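Local coordinates for adhesion G-protein coupled receptor G6 (Danio rerio, PDB 6V55) that probably acts in myelination as an adhesion receptor, with an extracellular region that binds calcium, at residues V512-A517 / N549-N554; N516-A521 / A555-T560; Q523-S528 / V561-S566; Q539-V544 / E581-A586. All coordinates share one frame; numbering follows the deposited sequence.

In the fold
The four contacts lie in one bundle formed by helices 517-527, 534-550, 555-568 and 573-593, consistent with the helical part of a GAIN domain. Contacts 2 and 3 are successive parts of one interface, between helices 517-527 and 555-568, with centres about 10 Å apart. Contact 1 adjoins contact 2, about 8 Å between centres, and shares Asn516 and Ala517 with it. Contact 4 is about 11 Å from contact 3, centre to centre. Ile564 of contact 3 packs on Val540 and Val544 of contact 4. Contact 1 carries a glycan on Asn554. The side chain of Ala525 in contact 3 is about 14 Å from a calcium ion, and Asp526 OD1 is hydrogen-bonded to N of Val101, a residue of the calcium site.

Contact 1 (V512-A517 / N549-N554); sequences VSQENA and NIAKIN. With NAG (2-acetamido-2-deoxy-beta-D-glucopyranose), chain G.
Gln514 reaches across to Lys552, and the two side chains cross at about a right angle. CG of Gln514 is anti to the backbone N (chi1 -174°), and the chain then bends at chi2. This turns the amide so that Gln514 OE1 accepts from Lys552 N at 2.6 Å. The bond is nearly straight, 173° at the hydrogen, and lies in the carbonyl plane. Gln514 OE1 also rests 3.4 Å from Lys552 CG, while the amine end of the lysine leads away. The N-H taken belongs to the second residue after helix 534-550, so the glutamine grips the turn between helices 534-550 and 555-568. The turn lies in a helical bundle that fits a GAIN domain. On the approach to helix 517-527, Ser513 forms an ST motif: Ser513 OG accepts from Asn516 N at 2.8 Å. Asn516 OD1 accepts in return from Ser513 N. At the start of the same loop segment, Val512 CG2 meets Ile550 CG2 at 3.8 Å, the side chains crossing obliquely. The methyls Ala517 CB and Ala551 CB stand 4.0 Å apart. Asn554, the N-cap of helix 555-568, carries a glycan through ND2. O6 of this sugar lies 3.7 Å from Gln514 NE2.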
# COMPACT_ATOMS: atom_id res chain seq x y z
N VAL A 512 30.33 -17.72 -8.95
CA VAL A 512 29.35 -18.55 -9.63
C VAL A 512 29.83 -19.99 -9.64
O VAL A 512 31.03 -20.27 -9.68
CB VAL A 512 29.08 -18.03 -11.05
CG1 VAL A 512 28.28 -16.76 -11.00
CG2 VAL A 512 30.38 -17.77 -11.77
N SER A 513 28.88 -20.91 -9.54
CA SER A 513 29.13 -22.34 -9.62
C SER A 513 28.17 -22.87 -10.65
O SER A 513 27.30 -22.14 -11.12
CB SER A 513 28.86 -23.04 -8.28
OG SER A 513 27.47 -22.99 -7.96
N GLN A 514 28.26 -24.17 -10.94
CA GLN A 514 27.19 -24.83 -11.67
C GLN A 514 25.89 -24.88 -10.87
O GLN A 514 24.80 -24.81 -11.44
CB GLN A 514 27.65 -26.24 -12.06
CG GLN A 514 26.69 -27.01 -12.95
CD GLN A 514 26.36 -26.27 -14.22
OE1 GLN A 514 27.18 -26.20 -15.13
NE2 GLN A 514 25.15 -25.72 -14.30
N GLU A 515 25.99 -24.93 -9.54
CA GLU A 515 24.78 -25.09 -8.73
C GLU A 515 24.06 -23.78 -8.45
O GLU A 515 22.83 -23.78 -8.31
CB GLU A 515 25.13 -25.79 -7.41
CG GLU A 515 24.99 -27.32 -7.52
CD GLU A 515 26.09 -27.96 -8.36
OE1 GLU A 515 27.27 -27.52 -8.23
OE2 GLU A 515 25.79 -28.90 -9.15
N ASN A 516 24.77 -22.65 -8.41
CA ASN A 516 24.12 -21.37 -8.19
C ASN A 516 23.95 -20.54 -9.46
O ASN A 516 23.44 -19.41 -9.36
CB ASN A 516 24.84 -20.59 -7.09
CG ASN A 516 26.04 -19.81 -7.58
OD1 ASN A 516 26.83 -20.31 -8.37
ND2 ASN A 516 26.22 -18.60 -7.06
N ALA A 517 24.32 -21.07 -10.65
CA ALA A 517 24.28 -20.29 -11.90
C ALA A 517 22.86 -19.92 -12.31
O ALA A 517 22.62 -18.80 -12.79
CB ALA A 517 24.93 -21.06 -13.05
N ASN A 549 30.99 -18.71 -18.67
CA ASN A 549 32.26 -19.43 -18.74
C ASN A 549 32.30 -20.66 -17.85
O ASN A 549 32.72 -21.73 -18.30
CB ASN A 549 33.39 -18.49 -18.38
CG ASN A 549 33.99 -17.88 -19.59
OD1 ASN A 549 34.36 -18.59 -20.53
ND2 ASN A 549 34.03 -16.55 -19.63
N ILE A 550 31.86 -20.56 -16.60
CA ILE A 550 32.03 -21.71 -15.73
C ILE A 550 30.89 -22.73 -15.85
O ILE A 550 31.11 -23.91 -15.55
CB ILE A 550 32.27 -21.26 -14.27
CG1 ILE A 550 33.15 -22.28 -13.54
CG2 ILE A 550 30.97 -21.04 -13.52
CD1 ILE A 550 33.88 -21.72 -12.33
N ALA A 551 29.72 -22.34 -16.35
CA ALA A 551 28.57 -23.22 -16.26
C ALA A 551 28.36 -24.00 -17.55
O ALA A 551 28.79 -23.60 -18.63
CB ALA A 551 27.30 -22.44 -15.92
N LYS A 552 27.71 -25.16 -17.42
CA LYS A 552 27.22 -25.90 -18.57
C LYS A 552 25.83 -25.38 -18.89
O LYS A 552 25.02 -25.15 -17.98
CB LYS A 552 27.20 -27.40 -18.28
CG LYS A 552 28.51 -27.94 -17.68
CD LYS A 552 28.77 -29.42 -18.04
CE LYS A 552 30.19 -29.65 -18.60
NZ LYS A 552 30.45 -29.08 -19.98
N ILE A 553 25.55 -25.19 -20.17
CA ILE A 553 24.41 -24.40 -20.62
C ILE A 553 23.37 -25.29 -21.29
O ILE A 553 23.65 -25.87 -22.34
CB ILE A 553 24.85 -23.29 -21.58
CG1 ILE A 553 26.04 -22.49 -21.02
CG2 ILE A 553 23.67 -22.43 -21.90
CD1 ILE A 553 25.72 -21.69 -19.84
N ASN A 554 22.18 -25.38 -20.70
CA ASN A 554 21.01 -25.88 -21.41
C ASN A 554 20.08 -24.70 -21.70
O ASN A 554 20.45 -23.53 -21.49
CB ASN A 554 20.28 -27.02 -20.67
CG ASN A 554 20.20 -26.82 -19.17
OD1 ASN A 554 20.09 -25.69 -18.68
ND2 ASN A 554 20.25 -27.94 -18.42
C1 NAG G . 20.23 -28.04 -16.96
C2 NAG G . 19.09 -28.92 -16.39
C3 NAG G . 19.33 -29.25 -14.90
C4 NAG G . 20.73 -29.80 -14.65
C5 NAG G . 21.77 -28.82 -15.19
C6 NAG G . 23.19 -29.32 -15.05
C7 NAG G . 16.96 -28.52 -17.56
C8 NAG G . 15.67 -27.76 -17.55
N2 NAG G . 17.80 -28.27 -16.55
O3 NAG G . 18.38 -30.23 -14.47
O4 NAG G . 20.94 -30.01 -13.26
O5 NAG G . 21.54 -28.61 -16.59
O6 NAG G . 24.05 -28.83 -16.07
O7 NAG G . 17.24 -29.33 -18.44

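Contact 2 (N516-A521 / A555-T560); sequences NAMDVA and ATLAST
Helices 517-521 and 555-560 run side by side in the same direction, 24° apart. The tight part is at Ala521 and Thr560. Thr560 CG2 lies 3.3 Å from Ala521 O and 4.0 Å from Ala521 CB. Thr560 OG1 donates to Thr556 O, one turn back in its own helix, at 3.0 Å and in the carbonyl plane. This bond fixes the rotation of the side chain and keeps CG2, anti to the backbone N, against Ala521. An alanine at Thr560 would lose both OG1 and CG2, and would probably loosen the packing over Ala521 and Met518. Leu557 fills the buried side, where Leu557 CD1 is 4.1 Å from Ala521 CB. Met518 bends at chi2 and slides past Leu557 in the opposite direction, with Met518 SD 3.6 Å from Leu557 CD1. Met518 CE ends between Thr560 OG1, at 3.3 Å, and Thr556 O, at 3.4 Å. On the solvent side it is the side chain of exposed Thr556 that stays back, with Thr556 OG1 4.1 Å from Met518 CE. A glycan touches Thr556. Leu547 of helix 534-550 packs on Ala517, Val520 and Ala521. Strand 600-603 also meets helix 555-568, with Leu601 on Ala555 and Ile603 on Ser559.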
# COMPACT_ATOMS: atom_id res chain seq x y z
N ASN A 516 24.77 -22.65 -8.41
CA ASN A 516 24.12 -21.37 -8.19
C ASN A 516 23.95 -20.54 -9.46
O ASN A 516 23.44 -19.41 -9.36
CB ASN A 516 24.84 -20.59 -7.09
CG ASN A 516 26.04 -19.81 -7.58
OD1 ASN A 516 26.83 -20.31 -8.37
ND2 ASN A 516 26.22 -18.60 -7.06
N ALA A 517 24.32 -21.07 -10.65
CA ALA A 517 24.28 -20.29 -11.90
C ALA A 517 22.86 -19.92 -12.31
O ALA A 517 22.62 -18.80 -12.79
CB ALA A 517 24.93 -21.06 -13.05
N MET A 518 21.92 -20.85 -12.13
CA MET A 518 20.51 -20.57 -12.42
C MET A 518 19.95 -19.51 -11.47
O MET A 518 19.13 -18.69 -11.90
CB MET A 518 19.70 -21.86 -12.33
CG MET A 518 18.41 -21.86 -13.16
SD MET A 518 18.62 -21.04 -14.75
CE MET A 518 16.97 -20.67 -15.25
N ASP A 519 20.40 -19.49 -10.22
CA ASP A 519 19.89 -18.53 -9.25
C ASP A 519 20.45 -17.13 -9.50
O ASP A 519 19.70 -16.15 -9.42
CB ASP A 519 20.22 -18.99 -7.83
CG ASP A 519 19.36 -18.30 -6.77
OD1 ASP A 519 18.14 -18.63 -6.69
OD2 ASP A 519 19.91 -17.43 -6.04
N VAL A 520 21.76 -17.04 -9.80
CA VAL A 520 22.42 -15.77 -10.11
C VAL A 520 21.82 -15.14 -11.36
O VAL A 520 21.49 -13.94 -11.37
CB VAL A 520 23.93 -16.01 -10.28
CG1 VAL A 520 24.63 -14.81 -10.90
CG2 VAL A 520 24.56 -16.34 -9.00
N ALA A 521 21.62 -15.94 -12.42
CA ALA A 521 21.14 -15.43 -13.70
C ALA A 521 19.71 -14.92 -13.60
O ALA A 521 19.38 -13.90 -14.21
CB ALA A 521 21.23 -16.50 -14.77
N ALA A 555 18.88 -25.03 -22.20
CA ALA A 555 17.93 -24.04 -22.73
C ALA A 555 17.45 -23.05 -21.68
O ALA A 555 17.42 -21.84 -21.95
CB ALA A 555 16.72 -24.74 -23.33
N THR A 556 17.06 -23.53 -20.49
CA THR A 556 16.46 -22.62 -19.51
C THR A 556 17.49 -21.69 -18.90
O THR A 556 17.17 -20.52 -18.64
CB THR A 556 15.73 -23.40 -18.41
OG1 THR A 556 16.68 -24.07 -17.57
CG2 THR A 556 14.78 -24.42 -19.03
N LEU A 557 18.74 -22.14 -18.76
CA LEU A 557 19.82 -21.24 -18.36
C LEU A 557 20.13 -20.22 -19.45
O LEU A 557 20.37 -19.03 -19.16
CB LEU A 557 21.08 -22.02 -17.98
CG LEU A 557 22.26 -21.20 -17.44
CD1 LEU A 557 21.83 -20.31 -16.30
CD2 LEU A 557 23.37 -22.10 -16.97
N ALA A 558 20.10 -20.64 -20.73
CA ALA A 558 20.38 -19.68 -21.79
C ALA A 558 19.23 -18.72 -22.03
O ALA A 558 19.44 -17.61 -22.53
CB ALA A 558 20.72 -20.41 -23.07
N SER A 559 18.00 -19.10 -21.67
CA SER A 559 16.89 -18.18 -21.85
C SER A 559 16.96 -17.06 -20.83
O SER A 559 16.57 -15.93 -21.14
CB SER A 559 15.56 -18.91 -21.78
OG SER A 559 14.98 -18.77 -20.50
N THR A 560 17.51 -17.31 -19.65
CA THR A 560 17.70 -16.23 -18.70
C THR A 560 18.84 -15.32 -19.12
O THR A 560 18.75 -14.09 -19.00
CB THR A 560 17.93 -16.79 -17.31
OG1 THR A 560 17.09 -17.93 -17.11
CG2 THR A 560 17.57 -15.78 -16.29

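Contact 3 (Q523-S528 / V561-S566); sequences QLADIS and VVTIIS
This is a near-parallel helix pair in the bundle that fits the helical part of a GAIN domain. The segments 523-527 and 561-566 have axes 8.8 Å apart, inclined by 24°. Ile564 carries the contact. Its CG1 is anti to the carbonyl carbon (chi1 -60°) and CD1 continues extended (chi2 165°). This lays the longer branch along the backbone of the facing helix. Ile564 CG1 lies 3.7 Å from Ala525 CA, so small Ala525 lets the isoleucine come close to the main chain. Ile564 CD1 goes on to Leu524 CB at 4.0 Å. Ile564 CG2, anti to the backbone N, faces Ser528 OG at 4.1 Å. The same isoleucine packs on Val540 and Val544 of helix 534-550, so it joins three helices. An alanine at Ile564 would lose all three branch atoms and would probably leave the contact with little apolar packing. Leu524 also packs against helix 534-550, on Val544. At the partly exposed edge, Thr563 OG1 is 4.3 Å from Ala525 CB. The stronger partner of the Thr563 hydroxyl is Thr560 O, in the preceding turn. Ser528 turns its hydroxyl back to the preceding turn, with OG anti to the carbonyl carbon. Ser528 OG donates to Leu524 O at a very short 2.4 Å, from above the carbonyl plane.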
# COMPACT_ATOMS: atom_id res chain seq x y z
N GLN A 523 18.30 -13.65 -10.82
CA GLN A 523 18.28 -12.39 -10.06
C GLN A 523 18.79 -11.22 -10.89
O GLN A 523 18.15 -10.16 -10.90
CB GLN A 523 19.10 -12.51 -8.77
CG GLN A 523 18.63 -13.54 -7.71
CD GLN A 523 17.18 -14.04 -7.85
OE1 GLN A 523 16.20 -13.28 -7.74
NE2 GLN A 523 17.05 -15.35 -8.07
N LEU A 524 19.88 -11.41 -11.66
CA LEU A 524 20.40 -10.38 -12.54
C LEU A 524 19.42 -10.03 -13.66
O LEU A 524 19.33 -8.87 -14.05
CB LEU A 524 21.73 -10.82 -13.14
CG LEU A 524 22.94 -11.13 -12.25
CD1 LEU A 524 24.16 -11.46 -13.10
CD2 LEU A 524 23.25 -10.04 -11.23
N ALA A 525 18.64 -11.02 -14.14
CA ALA A 525 17.60 -10.76 -15.14
C ALA A 525 16.45 -9.92 -14.59
O ALA A 525 15.78 -9.21 -15.36
CB ALA A 525 17.05 -12.08 -15.68
N ASP A 526 16.21 -9.97 -13.27
CA ASP A 526 15.21 -9.10 -12.67
C ASP A 526 15.65 -7.63 -12.66
O ASP A 526 14.87 -6.77 -13.09
CB ASP A 526 14.91 -9.58 -11.24
CG ASP A 526 13.41 -9.59 -10.93
OD1 ASP A 526 12.91 -10.66 -10.51
OD2 ASP A 526 12.73 -8.54 -11.10
N ILE A 527 16.90 -7.34 -12.21
CA ILE A 527 17.39 -5.96 -12.03
C ILE A 527 17.48 -5.21 -13.35
O ILE A 527 17.33 -3.98 -13.39
CB ILE A 527 18.78 -5.90 -11.39
CG1 ILE A 527 19.01 -6.92 -10.31
CG2 ILE A 527 19.00 -4.55 -10.75
CD1 ILE A 527 20.52 -7.12 -10.14
N SER A 528 17.73 -5.93 -14.44
CA SER A 528 18.03 -5.35 -15.73
C SER A 528 16.80 -4.80 -16.45
O SER A 528 16.97 -4.07 -17.43
CB SER A 528 18.71 -6.41 -16.59
OG SER A 528 19.56 -7.20 -15.80
N VAL A 561 19.91 -15.91 -19.67
CA VAL A 561 21.09 -15.13 -20.03
C VAL A 561 20.79 -14.26 -21.25
O VAL A 561 21.23 -13.10 -21.29
CB VAL A 561 22.29 -16.08 -20.20
CG1 VAL A 561 23.52 -15.41 -20.82
CG2 VAL A 561 22.67 -16.65 -18.86
N VAL A 562 19.92 -14.72 -22.16
CA VAL A 562 19.60 -13.94 -23.36
C VAL A 562 18.72 -12.75 -23.00
O VAL A 562 18.79 -11.68 -23.65
CB VAL A 562 19.03 -14.90 -24.45
CG1 VAL A 562 18.08 -14.26 -25.45
CG2 VAL A 562 20.20 -15.51 -25.22
N THR A 563 18.02 -12.83 -21.87
CA THR A 563 17.21 -11.69 -21.54
C THR A 563 17.90 -10.73 -20.58
O THR A 563 17.40 -9.62 -20.41
CB THR A 563 15.87 -12.14 -21.00
OG1 THR A 563 16.04 -12.82 -19.75
CG2 THR A 563 15.25 -13.11 -21.98
N ILE A 564 19.00 -11.14 -19.93
CA ILE A 564 19.90 -10.14 -19.37
C ILE A 564 20.43 -9.25 -20.48
O ILE A 564 20.26 -8.03 -20.43
CB ILE A 564 21.04 -10.80 -18.57
CG1 ILE A 564 20.40 -11.60 -17.44
CG2 ILE A 564 21.92 -9.75 -17.97
CD1 ILE A 564 21.28 -12.60 -16.73
N ILE A 565 20.90 -9.86 -21.57
CA ILE A 565 21.51 -9.13 -22.68
C ILE A 565 20.46 -8.35 -23.49
O ILE A 565 20.74 -7.24 -23.96
CB ILE A 565 22.32 -10.11 -23.56
CG1 ILE A 565 23.25 -10.97 -22.69
CG2 ILE A 565 23.13 -9.38 -24.60
CD1 ILE A 565 24.42 -10.22 -22.03
N SER A 566 19.24 -8.89 -23.63
CA SER A 566 18.15 -8.15 -24.27
C SER A 566 17.74 -6.92 -23.48
O SER A 566 17.44 -5.87 -24.07
CB SER A 566 16.94 -9.05 -24.43
OG SER A 566 15.86 -8.38 -25.07

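Contact 4 (Q539-V544 / E581-A586); sequences QVVTKV and ETALKA
Both segments are helical and run in the same direction. Their axes pass 9.0 Å apart at an angle of 28°. The nearest backbone pair is Val541 and Ala583, with CA atoms 5.9 Å apart. Helix 573-593 is kinked here, where N of Glu581 and N of Thr582 lack a bond to the turn before. Val541 points at the facing helix with CG1 anti to its backbone N (chi1 165°). Val541 CG1 sits 3.4 Å from Ala583 N and 3.8 Å from Ala583 CB. Thr582 slides past the valine in the opposite direction. Thr582 CG2, also anti to the backbone N, comes to 3.3 Å from Val541 O. One turn on, Val544 CG1 meets Ala586 CB more loosely, at 4.4 Å. At the outer edge a water donates to Thr542 OG1 at 2.8 Å and makes a weak bond to Thr582 OG1. The stronger tie of the Thr542 hydroxyl is to Thr538 O in its own helix. Val544 also packs on Val561 and Ile564, and Val541 on Val568, so helix 555-568 adjoins the buried face. Within this parallel pair of a bundle consistent with a GAIN domain, methyl packing does the joining. Small Ala583 allows the close approach at Val541, and the hydroxyls keep to the watered edge, where their link across is weak.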
# COMPACT_ATOMS: atom_id res chain seq x y z
N GLN A 539 28.73 -4.24 -14.36
CA GLN A 539 28.93 -5.29 -13.37
C GLN A 539 28.01 -6.47 -13.59
O GLN A 539 28.36 -7.60 -13.23
CB GLN A 539 28.70 -4.75 -11.97
CG GLN A 539 29.71 -3.75 -11.59
CD GLN A 539 29.24 -2.96 -10.42
OE1 GLN A 539 28.52 -3.47 -9.57
NE2 GLN A 539 29.63 -1.70 -10.37
N VAL A 540 26.82 -6.24 -14.15
CA VAL A 540 25.96 -7.37 -14.48
C VAL A 540 26.53 -8.13 -15.67
O VAL A 540 26.57 -9.37 -15.67
CB VAL A 540 24.51 -6.87 -14.71
CG1 VAL A 540 23.64 -7.95 -15.21
CG2 VAL A 540 23.91 -6.36 -13.40
N VAL A 541 27.12 -7.42 -16.63
CA VAL A 541 27.60 -8.08 -17.83
C VAL A 541 28.95 -8.77 -17.58
O VAL A 541 29.26 -9.80 -18.21
CB VAL A 541 27.58 -7.03 -18.97
CG1 VAL A 541 28.36 -7.42 -20.16
CG2 VAL A 541 26.14 -6.80 -19.41
N THR A 542 29.71 -8.32 -16.58
CA THR A 542 30.90 -9.09 -16.19
C THR A 542 30.53 -10.39 -15.48
O THR A 542 31.07 -11.46 -15.84
CB THR A 542 31.82 -8.22 -15.33
OG1 THR A 542 32.34 -7.16 -16.15
CG2 THR A 542 32.99 -9.02 -14.78
N LYS A 543 29.55 -10.35 -14.56
CA LYS A 543 29.07 -11.56 -13.88
C LYS A 543 28.40 -12.56 -14.84
O LYS A 543 28.59 -13.77 -14.67
CB LYS A 543 28.10 -11.18 -12.76
CG LYS A 543 27.77 -12.34 -11.83
CD LYS A 543 29.03 -12.96 -11.24
CE LYS A 543 29.61 -12.04 -10.16
NZ LYS A 543 30.96 -12.45 -9.66
N VAL A 544 27.68 -12.07 -15.86
CA VAL A 544 27.12 -12.93 -16.90
C VAL A 544 28.23 -13.62 -17.69
O VAL A 544 28.13 -14.81 -18.02
CB VAL A 544 26.18 -12.11 -17.81
CG1 VAL A 544 25.86 -12.79 -19.14
CG2 VAL A 544 24.90 -11.87 -17.09
N GLU A 581 31.32 -5.15 -25.34
CA GLU A 581 32.21 -6.18 -25.87
C GLU A 581 32.19 -7.44 -25.01
O GLU A 581 32.27 -8.55 -25.53
CB GLU A 581 33.63 -5.64 -26.01
CG GLU A 581 34.53 -6.55 -26.82
CD GLU A 581 36.01 -6.29 -26.60
OE1 GLU A 581 36.36 -5.36 -25.82
OE2 GLU A 581 36.82 -7.01 -27.22
N THR A 582 32.02 -7.29 -23.69
CA THR A 582 31.82 -8.45 -22.84
C THR A 582 30.47 -9.12 -23.11
O THR A 582 30.40 -10.35 -23.22
CB THR A 582 31.94 -8.02 -21.38
OG1 THR A 582 33.27 -7.53 -21.13
CG2 THR A 582 31.65 -9.15 -20.44
N ALA A 583 29.42 -8.30 -23.31
CA ALA A 583 28.08 -8.79 -23.63
C ALA A 583 28.06 -9.53 -24.95
O ALA A 583 27.46 -10.61 -25.03
CB ALA A 583 27.09 -7.62 -23.70
N LEU A 584 28.73 -8.99 -25.96
CA LEU A 584 28.81 -9.64 -27.26
C LEU A 584 29.59 -10.94 -27.18
O LEU A 584 29.15 -11.96 -27.72
CB LEU A 584 29.45 -8.72 -28.28
CG LEU A 584 28.48 -7.69 -28.84
CD1 LEU A 584 29.25 -6.78 -29.82
CD2 LEU A 584 27.25 -8.35 -29.46
N LYS A 585 30.70 -10.93 -26.43
CA LYS A 585 31.53 -12.13 -26.32
C LYS A 585 30.86 -13.19 -25.45
O LYS A 585 31.01 -14.38 -25.73
CB LYS A 585 32.93 -11.76 -25.81
CG LYS A 585 33.85 -11.14 -26.86
CD LYS A 585 35.07 -10.51 -26.23
CE LYS A 585 36.26 -10.45 -27.19
NZ LYS A 585 37.54 -10.08 -26.52
N ALA A 586 30.05 -12.79 -24.46
CA ALA A 586 29.33 -13.76 -23.62
C ALA A 586 28.17 -14.43 -24.33
O ALA A 586 27.90 -15.61 -24.09
CB ALA A 586 28.80 -13.10 -22.35
O HOH W 1 34.44 -7.89 -17.86